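Local structure of argininosuccinate lyase (Chelativorans sp., 6RXA) at residues L129-A134 and D184-L189; E133-Y138 and A246-G251; Y190-L195 and V238-F243. The protein is a C-N lyase of the aspartase/fumarase superfamily, called EDDS lyase, and probably also splits argininosuccinate into fumarate and arginine. The protein carries 2 engineered substitutions. All blocks are in the same frame, centred on the assembly; numbering follows the deposited sequence.

Contact 1: residues L129-A134 and D184-L189. With NA (sodium ion), chain F.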
loop_
_atom_site.group_PDB
_atom_site.type_symbol
_atom_site.label_atom_id
_atom_site.label_comp_id
_atom_site.label_asym_id
_atom_site.label_seq_id
_atom_site.Cartn_x
_atom_site.Cartn_y
_atom_site.Cartn_z
ATOM N N LEU A 129 -14.707 -10.231 -18.232
ATOM C CA LEU A 129 -14.913 -11.446 -19.016
ATOM C C LEU A 129 -13.611 -11.908 -19.676
ATOM O O LEU A 129 -13.312 -13.105 -19.712
ATOM C CB LEU A 129 -16.011 -11.243 -20.058
ATOM C CG LEU A 129 -17.389 -10.973 -19.460
ATOM C CD1 LEU A 129 -18.430 -10.820 -20.554
ATOM C CD2 LEU A 129 -17.813 -12.066 -18.495
ATOM N N ARG A 130 -12.822 -10.968 -20.202
ATOM C CA ARG A 130 -11.497 -11.295 -20.728
ATOM C C ARG A 130 -10.637 -11.976 -19.668
ATOM O O ARG A 130 -9.951 -12.974 -19.947
ATOM C CB ARG A 130 -10.848 -9.995 -21.201
ATOM C CG ARG A 130 -9.473 -10.143 -21.803
ATOM C CD ARG A 130 -8.834 -8.775 -22.005
ATOM N NE ARG A 130 -7.527 -8.870 -22.654
ATOM C CZ ARG A 130 -6.552 -7.978 -22.502
ATOM N NH1 ARG A 130 -6.729 -6.913 -21.713
ATOM N NH2 ARG A 130 -5.393 -8.163 -23.125
ATOM N N THR A 131 -10.671 -11.455 -18.441
ATOM C CA THR A 131 -9.872 -12.008 -17.354
ATOM C C THR A 131 -10.368 -13.388 -16.951
ATOM O O THR A 131 -9.560 -14.309 -16.768
ATOM C CB THR A 131 -9.925 -11.041 -16.164
ATOM O OG1 THR A 131 -9.302 -9.798 -16.513
ATOM C CG2 THR A 131 -9.214 -11.610 -14.956
ATOM N N ILE A 132 -11.689 -13.559 -16.813
ATOM C CA ILE A 132 -12.248 -14.869 -16.493
ATOM C C ILE A 132 -11.864 -15.891 -17.552
ATOM O O ILE A 132 -11.503 -17.024 -17.231
ATOM C CB ILE A 132 -13.772 -14.760 -16.282
ATOM C CG1 ILE A 132 -14.027 -14.000 -14.974
ATOM C CG2 ILE A 132 -14.427 -16.132 -16.246
ATOM C CD1 ILE A 132 -15.465 -13.554 -14.764
ATOM N N GLU A 133 -11.920 -15.509 -18.827
ATOM C CA GLU A 133 -11.499 -16.426 -19.884
ATOM C C GLU A 133 -10.037 -16.828 -19.714
ATOM O O GLU A 133 -9.692 -18.007 -19.853
ATOM C CB GLU A 133 -11.743 -15.775 -21.241
ATOM C CG GLU A 133 -11.386 -16.648 -22.417
ATOM C CD GLU A 133 -11.672 -15.966 -23.742
ATOM O OE1 GLU A 133 -11.301 -14.786 -23.896
ATOM O OE2 GLU A 133 -12.273 -16.603 -24.619
ATOM N N ALA A 134 -9.159 -15.861 -19.412
ATOM C CA ALA A 134 -7.740 -16.170 -19.239
ATOM C C ALA A 134 -7.508 -17.048 -18.013
ATOM O O ALA A 134 -6.703 -17.990 -18.062
ATOM C CB ALA A 134 -6.930 -14.875 -19.145
ATOM N N ASP A 184 -14.629 -17.706 -8.435
ATOM C CA ASP A 184 -15.772 -17.255 -7.650
ATOM C C ASP A 184 -15.651 -15.767 -7.316
ATOM O O ASP A 184 -16.624 -15.014 -7.442
ATOM C CB ASP A 184 -15.909 -18.069 -6.366
ATOM C CG ASP A 184 -16.501 -19.450 -6.585
ATOM O OD1 ASP A 184 -17.267 -19.664 -7.554
ATOM O OD2 ASP A 184 -16.213 -20.331 -5.738
ATOM N N ARG A 185 -14.467 -15.317 -6.873
ATOM C CA ARG A 185 -14.319 -13.901 -6.536
ATOM C C ARG A 185 -14.656 -13.019 -7.734
ATOM O O ARG A 185 -15.329 -11.988 -7.602
ATOM C CB ARG A 185 -12.892 -13.581 -6.083
ATOM C CG ARG A 185 -12.493 -14.085 -4.716
ATOM C CD ARG A 185 -11.035 -13.617 -4.325
ATOM N NE ARG A 185 -10.830 -14.147 -2.999
ATOM C CZ ARG A 185 -10.246 -15.302 -2.722
ATOM N NH1 ARG A 185 -9.626 -16.015 -3.664
ATOM N NH2 ARG A 185 -10.248 -15.719 -1.475
ATOM N N TYR A 186 -14.170 -13.400 -8.918
ATOM C CA TYR A 186 -14.411 -12.602 -10.111
ATOM C C TYR A 186 -15.877 -12.637 -10.548
ATOM O O TYR A 186 -16.415 -11.609 -10.962
ATOM C CB TYR A 186 -13.521 -13.090 -11.249
ATOM C CG TYR A 186 -12.112 -12.551 -11.281
ATOM C CD1 TYR A 186 -11.863 -11.179 -11.336
ATOM C CD2 TYR A 186 -11.024 -13.414 -11.307
ATOM C CE1 TYR A 186 -10.571 -10.691 -11.402
ATOM C CE2 TYR A 186 -9.727 -12.927 -11.378
ATOM C CZ TYR A 186 -9.509 -11.574 -11.418
ATOM O OH TYR A 186 -8.214 -11.112 -11.491
ATOM N N ARG A 187 -16.541 -13.796 -10.487
ATOM C CA ARG A 187 -17.960 -13.842 -10.850
ATOM C C ARG A 187 -18.821 -13.063 -9.855
ATOM O O ARG A 187 -19.805 -12.416 -10.240
ATOM C CB ARG A 187 -18.439 -15.286 -10.939
ATOM C CG ARG A 187 -17.886 -16.061 -12.132
ATOM C CD ARG A 187 -18.478 -17.472 -12.228
ATOM N NE ARG A 187 -18.017 -18.343 -11.153
ATOM C CZ ARG A 187 -17.137 -19.332 -11.300
ATOM N NH1 ARG A 187 -16.609 -19.626 -12.489
ATOM N NH2 ARG A 187 -16.797 -20.049 -10.245
ATOM N N GLU A 188 -18.475 -13.132 -8.568
ATOM C CA GLU A 188 -19.166 -12.322 -7.568
ATOM C C GLU A 188 -19.016 -10.843 -7.871
ATOM O O GLU A 188 -19.987 -10.076 -7.779
ATOM C CB GLU A 188 -18.599 -12.643 -6.184
ATOM C CG GLU A 188 -18.934 -14.050 -5.694
ATOM C CD GLU A 188 -18.018 -14.535 -4.583
ATOM O OE1 GLU A 188 -17.230 -13.729 -4.059
ATOM O OE2 GLU A 188 -18.086 -15.739 -4.257
ATOM N N LEU A 189 -17.800 -10.423 -8.227
ATOM C CA LEU A 189 -17.553 -9.043 -8.617
ATOM C C LEU A 189 -18.357 -8.673 -9.861
ATOM O O LEU A 189 -18.910 -7.570 -9.949
ATOM C CB LEU A 189 -16.060 -8.877 -8.873
ATOM C CG LEU A 189 -15.652 -7.595 -9.592
ATOM C CD1 LEU A 189 -15.923 -6.356 -8.757
ATOM C CD2 LEU A 189 -14.177 -7.654 -9.958
HETATM NA NA NA F . -16.873 -11.627 -3.282
HETATM O O HOH W 1 -15.488 -10.774 -5.023
HETATM O O HOH W 2 -16.099 -10.990 -1.120
#
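Thr131 lays its methyl group over one face of the Tyr186 ring. Thr131 CG2 stands 4.0 Å from the centroid of that ring and 27° off its normal, a CH-pi contact displaced toward the hydroxyl end, where Thr131 CG2 is 3.6 Å from Tyr186 CZ. The two side chains meet at about a right angle. The methyl is free for this role because CG2 lies anti to the backbone N of Thr131, while OG1 turns back beside that nitrogen (chi1 -65°) and bonds to the carbonyl of Gln127 one turn earlier. Ile132 takes the other end of the tyrosine: the two side chains run past each other in opposite directions, with Ile132 CG1 3.9 Å from Tyr186 CB. Farther along, Ile132 CD1 just reaches Arg187 CG, and Arg187 NH2 makes a salt bridge with Asp184 OD1 at 2.8 Å. That oxygen lies in the guanidinium plane, although it is approached from above the carboxylate plane. At its far end Tyr186 is hydrogen-bonded to Asn245 OD1 on helix 236-262. With an alanine in place of Tyr186, the threonine methyl would probably face a gap and Asn245 would be likely to lose its hydroxyl partner. On another side of helix 168-193, Glu188 OE1 binds a sodium ion at 2.3 Å, and Glu188 OE1 of the second subunit binds the same ion. Water 1, also on the sodium, donates to Arg185 O at 2.9 Å. The two helix segments run antiparallel at 162°, with axes 10.5 Å apart. Long antiparallel helices packed through buried apolar side chains, with another subunit on a neighbouring side, are characteristic of the central helical bundle of the aspartase/fumarase superfamily.

Contact 2: residues E133-Y138 and A246-G251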
loop_
_atom_site.group_PDB
_atom_site.type_symbol
_atom_site.label_atom_id
_atom_site.label_comp_id
_atom_site.label_asym_id
_atom_site.label_seq_id
_atom_site.Cartn_x
_atom_site.Cartn_y
_atom_site.Cartn_z
ATOM N N GLU A 133 -11.920 -15.509 -18.827
ATOM C CA GLU A 133 -11.499 -16.426 -19.884
ATOM C C GLU A 133 -10.037 -16.828 -19.714
ATOM O O GLU A 133 -9.692 -18.007 -19.853
ATOM C CB GLU A 133 -11.743 -15.775 -21.241
ATOM C CG GLU A 133 -11.386 -16.648 -22.417
ATOM C CD GLU A 133 -11.672 -15.966 -23.742
ATOM O OE1 GLU A 133 -11.301 -14.786 -23.896
ATOM O OE2 GLU A 133 -12.273 -16.603 -24.619
ATOM N N ALA A 134 -9.159 -15.861 -19.412
ATOM C CA ALA A 134 -7.740 -16.170 -19.239
ATOM C C ALA A 134 -7.508 -17.048 -18.013
ATOM O O ALA A 134 -6.703 -17.990 -18.062
ATOM C CB ALA A 134 -6.930 -14.875 -19.145
ATOM N N VAL A 135 -8.223 -16.777 -16.913
ATOM C CA VAL A 135 -8.073 -17.590 -15.702
ATOM C C VAL A 135 -8.586 -19.007 -15.931
ATOM O O VAL A 135 -7.992 -19.968 -15.440
ATOM C CB VAL A 135 -8.743 -16.908 -14.497
ATOM C CG1 VAL A 135 -8.696 -17.802 -13.257
ATOM C CG2 VAL A 135 -8.052 -15.586 -14.208
ATOM N N ILE A 136 -9.673 -19.165 -16.699
ATOM C CA ILE A 136 -10.131 -20.504 -17.061
ATOM C C ILE A 136 -9.060 -21.231 -17.874
ATOM O O ILE A 136 -8.764 -22.406 -17.630
ATOM C CB ILE A 136 -11.475 -20.425 -17.809
ATOM C CG1 ILE A 136 -12.601 -20.031 -16.864
ATOM C CG2 ILE A 136 -11.770 -21.766 -18.495
ATOM C CD1 ILE A 136 -13.913 -19.750 -17.588
ATOM N N GLY A 137 -8.449 -20.542 -18.838
ATOM C CA GLY A 137 -7.399 -21.170 -19.624
ATOM C C GLY A 137 -6.217 -21.599 -18.775
ATOM O O GLY A 137 -5.605 -22.647 -19.018
ATOM N N TYR A 138 -5.878 -20.797 -17.774
ATOM C CA TYR A 138 -4.809 -21.129 -16.835
ATOM C C TYR A 138 -5.186 -22.347 -16.012
ATOM O O TYR A 138 -4.399 -23.295 -15.898
ATOM C CB TYR A 138 -4.594 -19.897 -15.962
ATOM C CG TYR A 138 -3.494 -19.870 -14.920
ATOM C CD1 TYR A 138 -2.301 -20.544 -15.080
ATOM C CD2 TYR A 138 -3.660 -19.103 -13.770
ATOM C CE1 TYR A 138 -1.307 -20.461 -14.113
ATOM C CE2 TYR A 138 -2.673 -19.011 -12.809
ATOM C CZ TYR A 138 -1.496 -19.698 -12.988
ATOM O OH TYR A 138 -0.504 -19.626 -12.029
ATOM N N ALA A 246 -5.152 -8.311 -7.650
ATOM C CA ALA A 246 -3.957 -8.407 -6.822
ATOM C C ALA A 246 -3.865 -9.760 -6.120
ATOM O O ALA A 246 -2.783 -10.352 -6.036
ATOM C CB ALA A 246 -3.903 -7.286 -5.792
ATOM N N VAL A 247 -4.974 -10.243 -5.553
ATOM C CA VAL A 247 -4.896 -11.510 -4.816
ATOM C C VAL A 247 -4.694 -12.691 -5.763
ATOM O O VAL A 247 -3.871 -13.579 -5.501
ATOM C CB VAL A 247 -6.069 -11.699 -3.829
ATOM C CG1 VAL A 247 -7.349 -12.105 -4.538
ATOM C CG2 VAL A 247 -5.681 -12.745 -2.766
ATOM N N PHE A 248 -5.425 -12.714 -6.885
ATOM C CA PHE A 248 -5.195 -13.716 -7.914
ATOM C C PHE A 248 -3.735 -13.714 -8.364
ATOM O O PHE A 248 -3.080 -14.762 -8.425
ATOM C CB PHE A 248 -6.132 -13.480 -9.111
ATOM C CG PHE A 248 -5.631 -14.127 -10.367
ATOM C CD1 PHE A 248 -5.577 -15.504 -10.474
ATOM C CD2 PHE A 248 -5.137 -13.368 -11.401
ATOM C CE1 PHE A 248 -5.061 -16.109 -11.581
ATOM C CE2 PHE A 248 -4.623 -13.964 -12.524
ATOM C CZ PHE A 248 -4.582 -15.335 -12.632
ATOM N N LEU A 249 -3.197 -12.531 -8.658
ATOM C CA LEU A 249 -1.818 -12.463 -9.128
ATOM C C LEU A 249 -0.835 -12.880 -8.047
ATOM O O LEU A 249 0.248 -13.373 -8.377
ATOM C CB LEU A 249 -1.490 -11.081 -9.698
ATOM C CG LEU A 249 -2.034 -10.827 -11.117
ATOM C CD1 LEU A 249 -1.941 -9.367 -11.498
ATOM C CD2 LEU A 249 -1.267 -11.679 -12.125
ATOM N N SER A 250 -1.176 -12.680 -6.766
ATOM C CA SER A 250 -0.257 -13.125 -5.724
ATOM C C SER A 250 -0.109 -14.642 -5.752
ATOM O O SER A 250 0.988 -15.161 -5.507
ATOM C CB SER A 250 -0.662 -12.623 -4.330
ATOM O OG SER A 250 -1.683 -13.421 -3.756
ATOM N N GLY A 251 -1.179 -15.368 -6.090
ATOM C CA GLY A 251 -1.056 -16.810 -6.200
ATOM C C GLY A 251 -0.267 -17.213 -7.423
ATOM O O GLY A 251 0.436 -18.230 -7.412
#
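The Phe248 ring has the CG2 methyl of Val135 over one face and Tyr138 CD2 at its edge. CG2 of Val135 hovers 3.8 Å above the phenylalanine plane and is shifted toward CZ, making a CH-pi contact 21° off the ring normal. From the tyrosine, Tyr138 CD2 lies in the Phe248 plane, and Phe248 CE1 in turn sits at the tyrosine's edge, 4.0 Å from Tyr138 CE2. The two aromatics therefore meet rim to rim with their planes close to perpendicular, neither stacked nor T-shaped, and their side chains approach at a slant. Phe248 and Tyr138 both swing out with CG anti to the backbone N (chi1 159° and -177°), which carries the rings across a wide gap: the nearest CA atoms, those of Val135 and Phe248, are 9.2 Å apart. Leu179 of helix 168-193 touches both aromatic side chains, and Thr339 of helix 329-348 also packs on Phe248. Val135 CG2 also lies 4.2 Å from Tyr186 CE2, so it touches a second aromatic side chain. On helix 236-262 itself, Ser250 OG folds back to donate to Val247 O at 2.8 Å, which gives the buried hydroxyl a partner within its own helix; Gly251 N shares that carbonyl. Val247 and Ser250 pack against Asp236 and Asn314 of the second subunit. No hydrogen bond or salt bridge joins the two helices here: three buried side chains meet through carbon alone, so the fit depends on shape and dispersion and has none of the directional pull that a polar pair would add.

Contact 3: residues Y190-L195 and V238-F243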
loop_
_atom_site.group_PDB
_atom_site.type_symbol
_atom_site.label_atom_id
_atom_site.label_comp_id
_atom_site.label_asym_id
_atom_site.label_seq_id
_atom_site.Cartn_x
_atom_site.Cartn_y
_atom_site.Cartn_z
ATOM N N TYR A 190 -18.432 -9.583 -10.833
ATOM C CA TYR A 190 -19.142 -9.283 -12.070
ATOM C C TYR A 190 -20.566 -8.834 -11.780
ATOM O O TYR A 190 -21.084 -7.914 -12.428
ATOM C CB TYR A 190 -19.130 -10.505 -12.988
ATOM C CG TYR A 190 -19.682 -10.218 -14.376
ATOM C CD1 TYR A 190 -18.866 -9.692 -15.362
ATOM C CD2 TYR A 190 -21.017 -10.477 -14.692
ATOM C CE1 TYR A 190 -19.360 -9.439 -16.634
ATOM C CE2 TYR A 190 -21.520 -10.226 -15.959
ATOM C CZ TYR A 190 -20.679 -9.710 -16.927
ATOM O OH TYR A 190 -21.164 -9.458 -18.195
ATOM N N ALA A 191 -21.214 -9.456 -10.795
ATOM C CA ALA A 191 -22.601 -9.106 -10.515
ATOM C C ALA A 191 -22.742 -7.669 -10.024
ATOM O O ALA A 191 -23.809 -7.057 -10.207
ATOM C CB ALA A 191 -23.190 -10.074 -9.484
ATOM N N ARG A 192 -21.701 -7.142 -9.367
ATOM C CA ARG A 192 -21.708 -5.754 -8.918
ATOM C C ARG A 192 -21.264 -4.790 -10.018
ATOM O O ARG A 192 -21.744 -3.651 -10.055
ATOM C CB ARG A 192 -20.862 -5.582 -7.655
ATOM C CG ARG A 192 -21.588 -6.022 -6.381
ATOM C CD ARG A 192 -20.722 -5.865 -5.114
ATOM N NE ARG A 192 -19.651 -6.848 -5.012
ATOM C CZ ARG A 192 -19.816 -8.085 -4.549
ATOM N NH1 ARG A 192 -21.015 -8.496 -4.152
ATOM N NH2 ARG A 192 -18.791 -8.912 -4.486
ATOM N N ILE A 193 -20.349 -5.208 -10.902
ATOM C CA ILE A 193 -19.941 -4.353 -12.018
ATOM C C ILE A 193 -21.089 -4.185 -13.002
ATOM O O ILE A 193 -21.301 -3.097 -13.547
ATOM C CB ILE A 193 -18.692 -4.929 -12.712
ATOM C CG1 ILE A 193 -17.454 -4.710 -11.847
ATOM C CG2 ILE A 193 -18.479 -4.283 -14.081
ATOM C CD1 ILE A 193 -16.177 -5.225 -12.420
ATOM N N ASN A 194 -21.846 -5.252 -13.236
ATOM C CA ASN A 194 -22.843 -5.269 -14.305
ATOM C C ASN A 194 -24.194 -4.723 -13.848
ATOM O O ASN A 194 -25.247 -5.335 -14.042
ATOM C CB ASN A 194 -22.985 -6.668 -14.879
ATOM C CG ASN A 194 -23.661 -6.649 -16.229
ATOM O OD1 ASN A 194 -23.627 -5.631 -16.919
ATOM N ND2 ASN A 194 -24.271 -7.758 -16.614
ATOM N N LEU A 195 -24.147 -3.531 -13.269
ATOM C CA LEU A 195 -25.312 -2.765 -12.842
ATOM C C LEU A 195 -25.223 -1.381 -13.468
ATOM O O LEU A 195 -24.148 -0.781 -13.505
ATOM C CB LEU A 195 -25.316 -2.633 -11.315
ATOM C CG LEU A 195 -25.418 -3.936 -10.531
ATOM C CD1 LEU A 195 -25.237 -3.659 -9.049
ATOM C CD2 LEU A 195 -26.754 -4.593 -10.784
ATOM N N VAL A 238 -14.661 -0.743 -8.404
ATOM C CA VAL A 238 -13.343 -0.487 -8.980
ATOM C C VAL A 238 -12.252 -0.957 -8.024
ATOM O O VAL A 238 -11.293 -1.635 -8.420
ATOM C CB VAL A 238 -13.209 1.005 -9.343
ATOM C CG1 VAL A 238 -11.885 1.296 -10.003
ATOM C CG2 VAL A 238 -14.368 1.431 -10.250
ATOM N N ALA A 239 -12.391 -0.605 -6.742
ATOM C CA ALA A 239 -11.481 -1.113 -5.724
ATOM C C ALA A 239 -11.502 -2.635 -5.680
ATOM O O ALA A 239 -10.443 -3.272 -5.581
ATOM C CB ALA A 239 -11.860 -0.537 -4.359
ATOM N N GLU A 240 -12.695 -3.237 -5.772
ATOM C CA GLU A 240 -12.801 -4.687 -5.691
ATOM C C GLU A 240 -12.157 -5.366 -6.895
ATOM O O GLU A 240 -11.500 -6.401 -6.745
ATOM C CB GLU A 240 -14.257 -5.114 -5.527
ATOM C CG GLU A 240 -14.434 -6.594 -5.308
ATOM C CD GLU A 240 -15.885 -7.016 -5.196
ATOM O OE1 GLU A 240 -16.771 -6.157 -5.104
ATOM O OE2 GLU A 240 -16.140 -8.228 -5.197
ATOM N N HIS A 241 -12.319 -4.797 -8.086
ATOM C CA HIS A 241 -11.647 -5.334 -9.271
ATOM C C HIS A 241 -10.130 -5.295 -9.095
ATOM O O HIS A 241 -9.431 -6.288 -9.359
ATOM C CB HIS A 241 -12.124 -4.530 -10.482
ATOM C CG HIS A 241 -11.822 -5.164 -11.796
ATOM N ND1 HIS A 241 -12.502 -4.827 -12.948
ATOM C CD2 HIS A 241 -10.908 -6.097 -12.154
ATOM C CE1 HIS A 241 -12.023 -5.532 -13.957
ATOM N NE2 HIS A 241 -11.053 -6.308 -13.504
ATOM N N ALA A 242 -9.606 -4.182 -8.592
ATOM C CA ALA A 242 -8.179 -4.090 -8.311
ATOM C C ALA A 242 -7.748 -5.127 -7.281
ATOM O O ALA A 242 -6.670 -5.734 -7.408
ATOM C CB ALA A 242 -7.829 -2.680 -7.835
ATOM N N PHE A 243 -8.570 -5.353 -6.253
ATOM C CA PHE A 243 -8.204 -6.337 -5.247
ATOM C C PHE A 243 -8.174 -7.757 -5.811
ATOM O O PHE A 243 -7.237 -8.523 -5.540
ATOM C CB PHE A 243 -9.141 -6.330 -4.047
ATOM C CG PHE A 243 -8.922 -7.525 -3.181
ATOM C CD1 PHE A 243 -7.762 -7.629 -2.413
ATOM C CD2 PHE A 243 -9.808 -8.576 -3.183
ATOM C CE1 PHE A 243 -7.517 -8.739 -1.658
ATOM C CE2 PHE A 243 -9.564 -9.699 -2.412
ATOM C CZ PHE A 243 -8.404 -9.785 -1.660
#
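Arg192 and Glu240 form a two-pronged salt bridge. The guanidinium comes side-on: Arg192 NE donates to Glu240 OE1 at 3.0 Å, and Arg192 NH2 to Glu240 OE2 at 2.8 Å in a nearly straight bond (173°). Each oxygen offers its syn lone pair, and the two flat groups lie nearly coplanar, 21° apart. A bend in the arginine chain at chi3 (-73°) brings this edge round to the extended glutamate. Both ends have further partners on the second subunit: Glu240 OE1 also takes Arg185 NE of that chain, and Arg192 NH1 pairs with its Glu188. Such a network probably helps keep these buried charges ionised.

Van der Waals contact is the second kind. Ile193 CD1 reaches the His241 ring obliquely, 3.7 Å from His241 ND1, a buried nitrogen with no hydrogen-bond partner in the model. Leu327 packs on the same histidine.

Hydrogen bonds at the helix end form a third group. Beyond Ile193 the chain makes an inverse gamma turn centred on Asn194, closed by a weak bond from Leu195 N to Ile193 O; Asn194 OD1 is held by Arg125. The arrangement is an interhelical salt bridge built into the subunit interface of the superfamily's helical bundle.

Overall arrangement
Following the chain, helix 112-147 comes first and opens two contacts from one place, since contacts 1 and 2 share Glu133 and Ala134. Contact 1 closes first, after 49 residues that include the hairpin of strands 153-158 and 161-167, when helix 168-193 returns alongside. Contact 3 opens directly afterwards, at the end of that helix, and closes 42 residues later on helix 236-262. About two turns further along the same helix, contact 2 closes its longer loop of 107 residues, which contains all of contact 3. Together the three contacts tie helices 112-147, 168-193 and 236-262 to one another in pairs, and all three border the second subunit.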